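PDB 2OBN: DUF1611 domain-containing protein from Anabaena variabilis, which is of unknown function but joins a Rossmann-like domain to a P-loop domain, a pairing consistent with binding of a nucleotide or other phosphate-bearing ligand. Local coordinates for residues Arg148-Arg153 / Met218-Gly223; Arg154-Gly159 / Leu229-Gln234; His174-Leu179 / Gly338-Leu343; Gly181-Phe186 / Asn225-His230. The protein carries 2 engineered substitutions. All coordinates share one frame; numbering follows the deposited sequence.

Interaction 1: residues Arg148-Arg153 / Met218-Gly223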
loop_
_atom_site.group_PDB
_atom_site.type_symbol
_atom_site.label_atom_id
_atom_site.label_comp_id
_atom_site.label_asym_id
_atom_site.label_seq_id
_atom_site.Cartn_x
_atom_site.Cartn_y
_atom_site.Cartn_z
ATOM N N ARG B 148 9.686 -11.023 13.008
ATOM C CA ARG B 148 10.533 -10.602 14.120
ATOM C C ARG B 148 11.084 -11.795 14.881
ATOM O O ARG B 148 12.063 -11.672 15.611
ATOM C CB ARG B 148 9.734 -9.742 15.104
ATOM C CG ARG B 148 8.853 -10.529 16.029
ATOM C CD ARG B 148 7.878 -9.654 16.774
ATOM N NE ARG B 148 7.176 -10.430 17.790
ATOM C CZ ARG B 148 6.200 -11.316 17.554
ATOM N NH1 ARG B 148 5.753 -11.570 16.322
ATOM N NH2 ARG B 148 5.644 -11.952 18.576
ATOM N N THR B 149 10.376 -12.918 14.748
ATOM C CA THR B 149 10.691 -14.205 15.350
ATOM C C THR B 149 11.850 -14.964 14.676
ATOM O O THR B 149 12.377 -15.925 15.248
ATOM C CB THR B 149 9.454 -15.114 15.154
ATOM O OG1 THR B 149 8.280 -14.457 15.634
ATOM C CG2 THR B 149 9.583 -16.368 15.866
ATOM N N LEU B 150 12.214 -14.556 13.460
ATOM C CA LEU B 150 13.195 -15.282 12.676
ATOM C C LEU B 150 14.623 -15.061 13.166
ATOM O O LEU B 150 14.955 -13.977 13.643
ATOM C CB LEU B 150 13.077 -14.940 11.192
ATOM C CG LEU B 150 11.773 -15.300 10.477
ATOM C CD1 LEU B 150 11.735 -14.570 9.140
ATOM C CD2 LEU B 150 11.612 -16.785 10.280
ATOM N N PRO B 151 15.460 -16.113 13.063
ATOM C CA PRO B 151 16.839 -16.081 13.550
ATOM C C PRO B 151 17.795 -15.335 12.649
ATOM O O PRO B 151 18.802 -14.826 13.109
ATOM C CB PRO B 151 17.222 -17.570 13.582
ATOM C CG PRO B 151 16.429 -18.168 12.440
ATOM C CD PRO B 151 15.117 -17.429 12.471
ATOM N N CYS B 152 17.479 -15.284 11.369
ATOM C CA CYS B 152 18.310 -14.618 10.387
ATOM C C CYS B 152 18.287 -13.103 10.488
ATOM O O CYS B 152 17.382 -12.517 11.058
ATOM C CB CYS B 152 17.799 -14.976 8.994
ATOM S SG CYS B 152 16.130 -14.366 8.647
ATOM N N ARG B 153 19.317 -12.479 9.943
ATOM C CA ARG B 153 19.319 -11.021 9.784
ATOM C C ARG B 153 18.402 -10.726 8.599
ATOM O O ARG B 153 18.273 -11.550 7.674
ATOM C CB ARG B 153 20.719 -10.473 9.531
ATOM C CG ARG B 153 21.554 -10.303 10.796
ATOM C CD ARG B 153 22.900 -9.697 10.445
ATOM N NE ARG B 153 23.560 -9.072 11.595
ATOM C CZ ARG B 153 24.250 -9.720 12.524
ATOM N NH1 ARG B 153 24.379 -11.041 12.491
ATOM N NH2 ARG B 153 24.798 -9.037 13.515
HETATM N N MSE B 218 6.716 -14.126 2.154
HETATM C CA MSE B 218 7.963 -14.478 1.473
HETATM C C MSE B 218 9.107 -14.622 2.472
HETATM O O MSE B 218 9.901 -15.561 2.399
HETATM C CB MSE B 218 8.308 -13.409 0.426
HETATM C CG MSE B 218 9.568 -13.689 -0.381
HETATM SE SE MSE B 218 9.859 -12.343 -1.769
HETATM C CE MSE B 218 9.740 -10.857 -0.600
ATOM N N VAL B 219 9.184 -13.671 3.393
ATOM C CA VAL B 219 10.223 -13.649 4.428
ATOM C C VAL B 219 10.113 -14.860 5.366
ATOM O O VAL B 219 11.131 -15.415 5.782
ATOM C CB VAL B 219 10.170 -12.320 5.217
ATOM C CG1 VAL B 219 10.993 -12.382 6.482
ATOM C CG2 VAL B 219 10.622 -11.136 4.296
HETATM N N MSE B 220 8.899 -15.275 5.701
HETATM C CA MSE B 220 8.731 -16.471 6.549
HETATM C C MSE B 220 9.060 -17.765 5.794
HETATM O O MSE B 220 9.418 -18.763 6.402
HETATM C CB MSE B 220 7.309 -16.560 7.099
HETATM C CG MSE B 220 6.918 -15.441 8.035
HETATM SE SE MSE B 220 7.971 -15.420 9.635
HETATM C CE MSE B 220 7.297 -16.991 10.496
ATOM N N ARG B 221 8.941 -17.737 4.472
ATOM C CA ARG B 221 9.192 -18.901 3.630
ATOM C C ARG B 221 10.669 -19.322 3.598
ATOM O O ARG B 221 10.961 -20.510 3.522
ATOM C CB ARG B 221 8.636 -18.639 2.210
ATOM C CG ARG B 221 8.876 -19.736 1.172
ATOM C CD ARG B 221 7.716 -19.864 0.164
ATOM N NE ARG B 221 7.163 -18.584 -0.269
ATOM N N TYR B 222 11.586 -18.364 3.696
ATOM C CA TYR B 222 13.028 -18.655 3.632
ATOM C C TYR B 222 13.817 -18.360 4.904
ATOM O O TYR B 222 14.891 -18.907 5.083
ATOM C CB TYR B 222 13.663 -17.867 2.469
ATOM C CG TYR B 222 12.981 -18.141 1.148
ATOM C CD1 TYR B 222 13.226 -19.326 0.442
ATOM C CD2 TYR B 222 12.073 -17.222 0.611
ATOM C CE1 TYR B 222 12.574 -19.593 -0.770
ATOM C CE2 TYR B 222 11.432 -17.467 -0.597
ATOM C CZ TYR B 222 11.676 -18.653 -1.281
ATOM O OH TYR B 222 11.028 -18.878 -2.473
ATOM N N GLY B 223 13.269 -17.526 5.782
ATOM C CA GLY B 223 13.947 -17.048 6.993
ATOM C C GLY B 223 14.635 -18.010 7.932
ATOM O O GLY B 223 15.667 -17.682 8.514
#
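Leu150, in the loop that leads into strand 153-159, presses its branched end against the last turn of helix 208-222 and against Gly223. With CG anti to its own carbonyl carbon (chi1 -63°), the side chain faces the helix, and CG and both methyls touch the selenium of Met220, a selenomethionine. CD1 also enters between Val219 and Gly223, with Leu150 CD1 3.5 Å from Val219 CG1 and 4.0 Å from Gly223 CA, while CD2 meets the Gly223 carbonyl carbon. The Met220 chain bends at chi2 and chi3, which brings SE obliquely across the branch of Leu150, 3.9 Å from Leu150 CG. Gly223 makes the fit possible, since a beta carbon there would run into Leu150 CD1. Farther along the loop, Cys152 SG lies 3.4 Å from Gly223 O. An alanine in place of Leu150 would take both methyls away and would probably loosen the loop from Gly223 and from Met220. The nearby carbonyl Val219 O, 3.5 Å from Leu150 CD1, already accepts Gly223 N inside its own segment. The selenium stands where methionine has its sulfur, so attachment here rests mainly on apolar packing of Leu150 against Val219 and Met220, on dispersion and close fit.

Interaction 2: residues Arg154-Gly159 / Leu229-Gln234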
loop_
_atom_site.group_PDB
_atom_site.type_symbol
_atom_site.label_atom_id
_atom_site.label_comp_id
_atom_site.label_asym_id
_atom_site.label_seq_id
_atom_site.Cartn_x
_atom_site.Cartn_y
_atom_site.Cartn_z
ATOM N N ARG B 154 17.740 -9.575 8.661
ATOM C CA ARG B 154 16.822 -9.136 7.628
ATOM C C ARG B 154 17.171 -7.687 7.296
ATOM O O ARG B 154 16.888 -6.768 8.065
ATOM C CB ARG B 154 15.383 -9.307 8.084
ATOM C CG ARG B 154 15.061 -10.763 8.440
ATOM C CD ARG B 154 13.713 -10.950 9.033
ATOM N NE ARG B 154 13.513 -10.182 10.256
ATOM C CZ ARG B 154 13.946 -10.523 11.467
ATOM N NH1 ARG B 154 14.623 -11.644 11.664
ATOM N NH2 ARG B 154 13.687 -9.722 12.504
ATOM N N VAL B 155 17.821 -7.526 6.144
ATOM C CA VAL B 155 18.332 -6.258 5.675
ATOM C C VAL B 155 17.504 -5.748 4.509
ATOM O O VAL B 155 17.411 -6.404 3.466
ATOM C CB VAL B 155 19.804 -6.400 5.197
ATOM C CG1 VAL B 155 20.421 -5.026 4.911
ATOM C CG2 VAL B 155 20.643 -7.168 6.239
ATOM N N LEU B 156 16.899 -4.582 4.718
ATOM C CA LEU B 156 16.105 -3.912 3.718
ATOM C C LEU B 156 16.838 -2.675 3.199
ATOM O O LEU B 156 17.318 -1.848 3.982
ATOM C CB LEU B 156 14.775 -3.451 4.327
ATOM C CG LEU B 156 13.856 -2.618 3.420
ATOM C CD1 LEU B 156 13.431 -3.452 2.203
ATOM C CD2 LEU B 156 12.633 -2.122 4.199
ATOM N N THR B 157 16.918 -2.554 1.876
ATOM C CA THR B 157 17.436 -1.352 1.268
ATOM C C THR B 157 16.267 -0.395 1.185
ATOM O O THR B 157 15.149 -0.796 0.855
ATOM C CB THR B 157 18.064 -1.588 -0.128
ATOM O OG1 THR B 157 17.297 -2.549 -0.855
ATOM C CG2 THR B 157 19.483 -2.104 0.021
ATOM N N VAL B 158 16.524 0.851 1.565
ATOM C CA VAL B 158 15.535 1.929 1.527
ATOM C C VAL B 158 16.183 3.044 0.719
ATOM O O VAL B 158 17.402 3.023 0.544
ATOM C CB VAL B 158 15.086 2.360 2.964
ATOM C CG1 VAL B 158 14.380 1.189 3.652
ATOM C CG2 VAL B 158 16.249 2.820 3.827
ATOM N N GLY B 159 15.410 3.995 0.195
ATOM C CA GLY B 159 16.018 5.048 -0.618
ATOM C C GLY B 159 15.484 6.459 -0.504
ATOM O O GLY B 159 14.371 6.700 -0.022
ATOM N N LEU B 229 18.814 -12.477 5.078
ATOM C CA LEU B 229 17.883 -12.189 3.994
ATOM C C LEU B 229 18.112 -10.756 3.546
ATOM O O LEU B 229 18.193 -9.853 4.380
ATOM C CB LEU B 229 16.423 -12.383 4.427
ATOM C CG LEU B 229 15.827 -13.794 4.293
ATOM C CD1 LEU B 229 16.645 -14.840 4.950
ATOM C CD2 LEU B 229 14.428 -13.820 4.828
ATOM N N HIS B 230 18.236 -10.566 2.231
ATOM C CA HIS B 230 18.383 -9.244 1.616
ATOM C C HIS B 230 17.089 -8.908 0.873
ATOM O O HIS B 230 16.868 -9.376 -0.244
ATOM C CB HIS B 230 19.554 -9.229 0.629
ATOM C CG HIS B 230 20.838 -9.712 1.221
ATOM N ND1 HIS B 230 21.769 -8.863 1.777
ATOM C CD2 HIS B 230 21.328 -10.966 1.377
ATOM C CE1 HIS B 230 22.784 -9.575 2.239
ATOM N NE2 HIS B 230 22.543 -10.853 2.006
ATOM N N ILE B 231 16.230 -8.111 1.501
ATOM C CA ILE B 231 14.968 -7.732 0.890
ATOM C C ILE B 231 15.142 -6.516 -0.051
ATOM O O ILE B 231 15.580 -5.435 0.373
ATOM C CB ILE B 231 13.872 -7.453 1.950
ATOM C CG1 ILE B 231 13.653 -8.661 2.888
ATOM C CG2 ILE B 231 12.534 -7.105 1.260
ATOM C CD1 ILE B 231 14.490 -8.701 4.142
ATOM N N GLU B 232 14.815 -6.718 -1.330
ATOM C CA GLU B 232 14.871 -5.658 -2.329
ATOM C C GLU B 232 13.964 -4.500 -1.912
ATOM O O GLU B 232 12.796 -4.706 -1.602
ATOM C CB GLU B 232 14.417 -6.182 -3.703
ATOM C CG GLU B 232 14.331 -5.097 -4.784
ATOM C CD GLU B 232 13.819 -5.589 -6.122
ATOM O OE1 GLU B 232 13.322 -6.726 -6.195
ATOM O OE2 GLU B 232 13.886 -4.804 -7.102
ATOM N N GLY B 233 14.506 -3.292 -1.888
ATOM C CA GLY B 233 13.717 -2.126 -1.572
ATOM C C GLY B 233 12.871 -1.652 -2.749
ATOM O O GLY B 233 13.138 -1.994 -3.923
ATOM N N GLN B 234 11.839 -0.878 -2.419
ATOM C CA GLN B 234 10.943 -0.269 -3.400
ATOM C C GLN B 234 10.442 1.062 -2.846
ATOM O O GLN B 234 10.239 1.218 -1.636
ATOM C CB GLN B 234 9.733 -1.149 -3.715
ATOM C CG GLN B 234 10.009 -2.566 -4.175
ATOM C CD GLN B 234 10.595 -2.663 -5.573
ATOM O OE1 GLN B 234 10.596 -1.691 -6.339
ATOM N NE2 GLN B 234 11.069 -3.862 -5.925
HETATM O O HOH W 1 18.680 -5.675 0.980
HETATM O O HOH W 2 12.387 0.006 0.438
#
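Val155 O is gripped by two hydrogen bonds: one from Ile231 N at 2.9 Å, lying in the carbonyl plane, and one from a water at 2.9 Å. His230 CA adds a weaker C-H contact to the same oxygen. That water also donates to Ile231 O, so it ties the two strands together a second time. One step back, Val155 N reaches Leu229 O at 2.9 Å in an almost straight bond (177°) that runs nearly along the C=O axis. The ladder is thus parallel, pairing Arg154 with Leu229, Val155 with His230 and Leu156 with Ile231. On the face of Leu156 and Ile231 the two side chains cross obliquely, Leu156 CD1 lying 3.9 Å from Ile231 CG2. Beyond Ile231 the regular ladder ends, and Gly233, not Glu232, comes opposite Thr157: Gly233 N makes only a weak bond to Thr157 OG1, whose stronger partner is Ser170 OG. Gly233 CA closes to 3.1 Å from Thr157 O, too tight for a beta carbon. A second water joins Thr157 O to Gln234 N. The Glu232 side chain is about 5 Å from a bound phosphate ion, probably from the crystallisation liquor, though it may mark a pocket. Strand 153-159 is central, with strand 256-262 on its other flank; helix 166-179 packs over the face of His230, and helix 245-252 over that of Leu156 and Ile231, where the Arg154 guanidinium bonds to Gln253 O.

Interaction 3: residues His174-Leu179 / Gly338-Leu343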
loop_
_atom_site.group_PDB
_atom_site.type_symbol
_atom_site.label_atom_id
_atom_site.label_comp_id
_atom_site.label_asym_id
_atom_site.label_seq_id
_atom_site.Cartn_x
_atom_site.Cartn_y
_atom_site.Cartn_z
ATOM N N HIS B 174 24.227 -9.218 -1.146
ATOM C CA HIS B 174 23.984 -10.657 -1.161
ATOM C C HIS B 174 25.198 -11.432 -1.691
ATOM O O HIS B 174 25.581 -12.482 -1.136
ATOM C CB HIS B 174 22.725 -10.989 -1.987
ATOM C CG HIS B 174 22.666 -12.412 -2.451
ATOM N ND1 HIS B 174 22.529 -13.480 -1.585
ATOM C CD2 HIS B 174 22.733 -12.943 -3.697
ATOM C CE1 HIS B 174 22.530 -14.605 -2.277
ATOM N NE2 HIS B 174 22.649 -14.308 -3.562
ATOM N N TRP B 175 25.790 -10.935 -2.771
ATOM C CA TRP B 175 26.970 -11.583 -3.335
ATOM C C TRP B 175 28.175 -11.509 -2.388
ATOM O O TRP B 175 28.948 -12.463 -2.313
ATOM C CB TRP B 175 27.298 -11.037 -4.721
ATOM C CG TRP B 175 26.194 -11.279 -5.706
ATOM C CD1 TRP B 175 25.430 -12.406 -5.811
ATOM C CD2 TRP B 175 25.770 -10.413 -6.753
ATOM N NE1 TRP B 175 24.531 -12.276 -6.826
ATOM C CE2 TRP B 175 24.722 -11.069 -7.435
ATOM C CE3 TRP B 175 26.169 -9.143 -7.185
ATOM C CZ2 TRP B 175 24.064 -10.502 -8.520
ATOM C CZ3 TRP B 175 25.517 -8.580 -8.264
ATOM C CH2 TRP B 175 24.476 -9.262 -8.923
ATOM N N ALA B 176 28.302 -10.406 -1.645
ATOM C CA ALA B 176 29.404 -10.242 -0.679
ATOM C C ALA B 176 29.242 -11.193 0.499
ATOM O O ALA B 176 30.219 -11.793 0.939
ATOM C CB ALA B 176 29.486 -8.816 -0.174
ATOM N N ALA B 177 28.023 -11.314 1.017
ATOM C CA ALA B 177 27.757 -12.256 2.115
ATOM C C ALA B 177 28.018 -13.705 1.692
ATOM O O ALA B 177 28.520 -14.507 2.488
ATOM C CB ALA B 177 26.348 -12.108 2.604
ATOM N N LYS B 178 27.655 -14.039 0.452
ATOM C CA LYS B 178 27.878 -15.391 -0.093
ATOM C C LYS B 178 29.372 -15.685 -0.238
ATOM O O LYS B 178 29.851 -16.800 0.061
ATOM C CB LYS B 178 27.201 -15.545 -1.468
ATOM C CG LYS B 178 27.283 -16.968 -2.010
ATOM C CD LYS B 178 26.627 -17.159 -3.370
ATOM C CE LYS B 178 26.787 -18.635 -3.788
ATOM N NZ LYS B 178 26.256 -18.964 -5.145
ATOM N N LEU B 179 30.099 -14.689 -0.722
ATOM C CA LEU B 179 31.534 -14.812 -0.946
ATOM C C LEU B 179 32.265 -15.086 0.357
ATOM O O LEU B 179 33.262 -15.831 0.383
ATOM C CB LEU B 179 32.091 -13.541 -1.615
ATOM C CG LEU B 179 33.556 -13.572 -2.056
ATOM C CD1 LEU B 179 33.824 -14.595 -3.144
ATOM C CD2 LEU B 179 33.950 -12.215 -2.551
ATOM N N GLY B 338 32.694 -2.117 -4.267
ATOM C CA GLY B 338 32.472 -3.330 -3.481
ATOM C C GLY B 338 31.559 -3.092 -2.284
ATOM O O GLY B 338 31.470 -1.986 -1.762
ATOM N N ALA B 339 30.917 -4.156 -1.813
ATOM C CA ALA B 339 29.953 -4.049 -0.728
ATOM C C ALA B 339 30.474 -4.341 0.678
ATOM O O ALA B 339 29.710 -4.179 1.640
ATOM C CB ALA B 339 28.772 -4.966 -1.027
ATOM N N ASP B 340 31.736 -4.762 0.824
ATOM C CA ASP B 340 32.242 -5.188 2.156
ATOM C C ASP B 340 32.120 -4.149 3.273
ATOM O O ASP B 340 31.821 -4.496 4.416
ATOM C CB ASP B 340 33.685 -5.724 2.072
ATOM C CG ASP B 340 33.768 -7.150 1.501
ATOM O OD1 ASP B 340 32.789 -7.918 1.576
ATOM O OD2 ASP B 340 34.836 -7.514 0.993
ATOM N N VAL B 341 32.358 -2.887 2.941
ATOM C CA VAL B 341 32.218 -1.788 3.903
ATOM C C VAL B 341 30.808 -1.767 4.526
ATOM O O VAL B 341 30.676 -1.561 5.726
ATOM C CB VAL B 341 32.571 -0.434 3.227
ATOM C CG1 VAL B 341 32.101 0.762 4.036
ATOM C CG2 VAL B 341 34.089 -0.360 2.977
ATOM N N LEU B 342 29.770 -2.008 3.727
ATOM C CA LEU B 342 28.394 -2.018 4.251
ATOM C C LEU B 342 27.966 -3.382 4.819
ATOM O O LEU B 342 27.121 -3.444 5.715
ATOM C CB LEU B 342 27.408 -1.514 3.200
ATOM C CG LEU B 342 27.692 -0.107 2.667
ATOM C CD1 LEU B 342 26.638 0.291 1.636
ATOM C CD2 LEU B 342 27.769 0.942 3.782
ATOM N N LEU B 343 28.549 -4.471 4.312
ATOM C CA LEU B 343 28.251 -5.797 4.855
ATOM C C LEU B 343 28.784 -5.863 6.278
ATOM O O LEU B 343 28.101 -6.364 7.166
ATOM C CB LEU B 343 28.842 -6.920 4.010
ATOM C CG LEU B 343 28.581 -8.332 4.572
ATOM C CD1 LEU B 343 27.087 -8.623 4.730
ATOM C CD2 LEU B 343 29.229 -9.365 3.666
HETATM O O HOH W 3 32.665 -10.076 0.374
#
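Two helices of the alpha/beta P-loop domain meet here, the C-terminal end of helix 166-179 and the beginning of helix 340-347, both layered on the same side of the parallel sheet. Small residues keep the approach close. The methyl of Ala176 is the bump on one side, set in a shallow hollow lined by Ala339, Asp340 and Leu343: Ala176 CB is 4.0 Å from Ala339 CB and 3.9 Å from Leu343 CD2. In return Leu343, its CG anti to the backbone N (chi1 178°), extends across to helix 166-179. Its CD2 settles on bare main chain between Ala176 and Ala177, 3.5 Å from Ala177 N, while Ala177 CB lies beside both Leu343 methyls. Gly338, with positive phi, redirects the chain after helix 334-337 and so delivers Ala339 to this hollow; Ala339 and Leu342 also lean on Leu173, an earlier residue of helix 166-179. At the solvent margin Asp340 changes the chemistry. Its carboxylate forms a salt bridge with Arg180, just past the end of helix 166-179, and OD1 brushes the Ala176 methyl. A single water then bridges the helices, donating to Ala176 O at 3.0 Å and to Asp340 OD1 at 2.5 Å.

Interaction 4: residues Gly181-Phe186 / Asn225-His230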
loop_
_atom_site.group_PDB
_atom_site.type_symbol
_atom_site.label_atom_id
_atom_site.label_comp_id
_atom_site.label_asym_id
_atom_site.label_seq_id
_atom_site.Cartn_x
_atom_site.Cartn_y
_atom_site.Cartn_z
ATOM N N GLY B 181 31.057 -16.686 2.975
ATOM C CA GLY B 181 30.646 -17.931 3.612
ATOM C C GLY B 181 29.332 -17.984 4.328
ATOM O O GLY B 181 29.026 -18.992 4.962
ATOM N N TRP B 182 28.566 -16.910 4.259
ATOM C CA TRP B 182 27.249 -16.892 4.858
ATOM C C TRP B 182 26.221 -17.520 3.918
ATOM O O TRP B 182 26.346 -17.437 2.690
ATOM C CB TRP B 182 26.802 -15.465 5.186
ATOM C CG TRP B 182 27.336 -14.925 6.471
ATOM C CD1 TRP B 182 26.932 -15.271 7.715
ATOM C CD2 TRP B 182 28.322 -13.907 6.641
ATOM N NE1 TRP B 182 27.617 -14.554 8.660
ATOM C CE2 TRP B 182 28.477 -13.704 8.027
ATOM C CE3 TRP B 182 29.084 -13.146 5.764
ATOM C CZ2 TRP B 182 29.381 -12.776 8.557
ATOM C CZ3 TRP B 182 29.979 -12.220 6.293
ATOM C CH2 TRP B 182 30.115 -12.045 7.676
ATOM N N ARG B 183 25.229 -18.176 4.507
ATOM C CA ARG B 183 24.094 -18.678 3.745
ATOM C C ARG B 183 23.204 -17.459 3.544
ATOM O O ARG B 183 22.520 -17.040 4.471
ATOM C CB ARG B 183 23.361 -19.767 4.505
ATOM C CG ARG B 183 24.165 -21.059 4.625
ATOM C CD ARG B 183 23.367 -22.105 5.374
ATOM N NE ARG B 183 22.017 -22.111 4.817
ATOM C CZ ARG B 183 21.634 -22.798 3.739
ATOM N NH1 ARG B 183 22.473 -23.613 3.106
ATOM N NH2 ARG B 183 20.385 -22.698 3.306
ATOM N N SER B 184 23.245 -16.897 2.332
ATOM C CA SER B 184 22.555 -15.653 1.980
ATOM C C SER B 184 21.462 -15.861 0.932
ATOM O O SER B 184 21.611 -16.688 0.019
ATOM C CB SER B 184 23.599 -14.657 1.430
ATOM O OG SER B 184 23.037 -13.400 1.103
ATOM N N LYS B 185 20.353 -15.136 1.089
ATOM C CA LYS B 185 19.276 -15.166 0.112
ATOM C C LYS B 185 18.785 -13.762 -0.241
ATOM O O LYS B 185 18.558 -12.935 0.645
ATOM C CB LYS B 185 18.073 -15.965 0.587
ATOM C CG LYS B 185 17.307 -16.507 -0.628
ATOM C CD LYS B 185 15.911 -16.917 -0.369
ATOM C CE LYS B 185 15.373 -17.765 -1.541
ATOM N NZ LYS B 185 15.760 -17.327 -2.915
ATOM N N PHE B 186 18.624 -13.521 -1.543
ATOM C CA PHE B 186 18.082 -12.274 -2.067
ATOM C C PHE B 186 16.585 -12.501 -2.306
ATOM O O PHE B 186 16.208 -13.535 -2.844
ATOM C CB PHE B 186 18.789 -11.890 -3.369
ATOM C CG PHE B 186 18.090 -10.795 -4.134
ATOM C CD1 PHE B 186 18.247 -9.472 -3.774
ATOM C CD2 PHE B 186 17.251 -11.103 -5.208
ATOM C CE1 PHE B 186 17.570 -8.459 -4.463
ATOM C CE2 PHE B 186 16.582 -10.108 -5.894
ATOM C CZ PHE B 186 16.744 -8.776 -5.516
ATOM N N ASN B 225 15.972 -20.784 6.977
ATOM C CA ASN B 225 17.008 -21.496 6.239
ATOM C C ASN B 225 18.264 -20.707 5.885
ATOM O O ASN B 225 19.174 -21.257 5.298
ATOM C CB ASN B 225 16.410 -22.109 4.970
ATOM C CG ASN B 225 15.433 -23.225 5.272
ATOM O OD1 ASN B 225 15.672 -24.077 6.144
ATOM N ND2 ASN B 225 14.328 -23.242 4.541
ATOM N N TYR B 226 18.325 -19.431 6.242
ATOM C CA TYR B 226 19.471 -18.614 5.893
ATOM C C TYR B 226 19.956 -17.815 7.099
ATOM O O TYR B 226 19.229 -17.654 8.083
ATOM C CB TYR B 226 19.103 -17.708 4.685
ATOM C CG TYR B 226 18.833 -18.506 3.415
ATOM C CD1 TYR B 226 17.570 -19.010 3.134
ATOM C CD2 TYR B 226 19.856 -18.792 2.522
ATOM C CE1 TYR B 226 17.327 -19.775 1.985
ATOM C CE2 TYR B 226 19.629 -19.546 1.377
ATOM C CZ TYR B 226 18.363 -20.032 1.114
ATOM O OH TYR B 226 18.157 -20.777 -0.024
ATOM N N ASP B 227 21.204 -17.364 7.025
ATOM C CA ASP B 227 21.799 -16.505 8.046
ATOM C C ASP B 227 21.359 -15.056 7.790
ATOM O O ASP B 227 21.240 -14.264 8.710
ATOM C CB ASP B 227 23.332 -16.530 7.958
ATOM C CG ASP B 227 23.911 -17.895 8.148
ATOM O OD1 ASP B 227 23.382 -18.666 8.989
ATOM O OD2 ASP B 227 24.917 -18.199 7.465
ATOM N N ILE B 228 21.159 -14.719 6.526
ATOM C CA ILE B 228 20.788 -13.367 6.151
ATOM C C ILE B 228 19.853 -13.300 4.943
ATOM O O ILE B 228 20.056 -13.987 3.937
ATOM C CB ILE B 228 22.056 -12.500 5.892
ATOM C CG1 ILE B 228 21.682 -11.040 5.604
ATOM C CG2 ILE B 228 22.922 -13.095 4.770
ATOM C CD1 ILE B 228 22.899 -10.072 5.573
ATOM N N LEU B 229 18.814 -12.477 5.078
ATOM C CA LEU B 229 17.883 -12.189 3.994
ATOM C C LEU B 229 18.112 -10.756 3.546
ATOM O O LEU B 229 18.193 -9.853 4.380
ATOM C CB LEU B 229 16.423 -12.383 4.427
ATOM C CG LEU B 229 15.827 -13.794 4.293
ATOM C CD1 LEU B 229 16.645 -14.840 4.950
ATOM C CD2 LEU B 229 14.428 -13.820 4.828
ATOM N N HIS B 230 18.236 -10.566 2.231
ATOM C CA HIS B 230 18.383 -9.244 1.616
ATOM C C HIS B 230 17.089 -8.908 0.873
ATOM O O HIS B 230 16.868 -9.376 -0.244
ATOM C CB HIS B 230 19.554 -9.229 0.629
ATOM C CG HIS B 230 20.838 -9.712 1.221
ATOM N ND1 HIS B 230 21.769 -8.863 1.777
ATOM C CD2 HIS B 230 21.328 -10.966 1.377
ATOM C CE1 HIS B 230 22.784 -9.575 2.239
ATOM N NE2 HIS B 230 22.543 -10.853 2.006
#
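A beta-alpha-beta unit brings these segments together: strand 184-187, outermost in its sheet within the chain, runs parallel to strand 228-231, which the chain reaches by way of helices 191-197 and 208-222. Lys185 alternates between Ile228 and His230, with Lys185 N bonded to Ile228 O at 3.1 Å and His230 N to Lys185 O at 2.9 Å, each nearly along the C=O axis. Before the strands begin, Arg183 takes over. Its carbonyl O accepts Asp227 N at 2.9 Å, and its N donates to Asp227 OD2 at 3.0 Å, meeting the carboxylate from above its plane; the same oxygen lies at the edge of the Trp182 ring. The Arg183 chain, bent at chi3, turns the guanidinium side-on to Asn225 O, which it grips with NE at 3.0 Å and NH2 at 2.7 Å, both in the guanidinium plane. The guanidinium also makes an off-centre cation-pi contact over one face of the Tyr226 ring, the two planes 29° apart. A CH-pi contact fills the opposite face, Lys185 CB sitting 3.8 Å from the Tyr226 ring centroid. An alanine in place of Tyr226 would remove the ring with both contacts and would probably leave the Arg183 guanidinium held mainly by Asn225 O and Lys185 less firmly placed. On the other sheet face, Ser184 OG stands between two histidines, hydrogen-bonded to His174 ND1 and only weakly to His230 NE2. Parallel strands joined by helical crossovers, with strand 153-159, probably leading into the P-loop, next in line, give the 2-3-1 order of many P-loop folds.

How the interactions relate
All four contacts belong to the P-loop domain and differ with depth and layer. Interaction 2 is the sheet's interior, fully buried and held by backbone bonds and waters. Interaction 4 uses the same strand 228-231 but lies at the sheet's edge, only partly buried, where charged and aromatic side chains join the ladder; the two share Leu229 and His230. Interactions 1 and 3, also buried, lie over opposite faces, each mainly apolar: a loop against a helix end in 1, helix against helix with a water-bridged rim in 3. Arg153 links 1 to the strands through its N to Asp227 O and its O to Leu229 N, while His230 packs on Ala177 in the helix of 3.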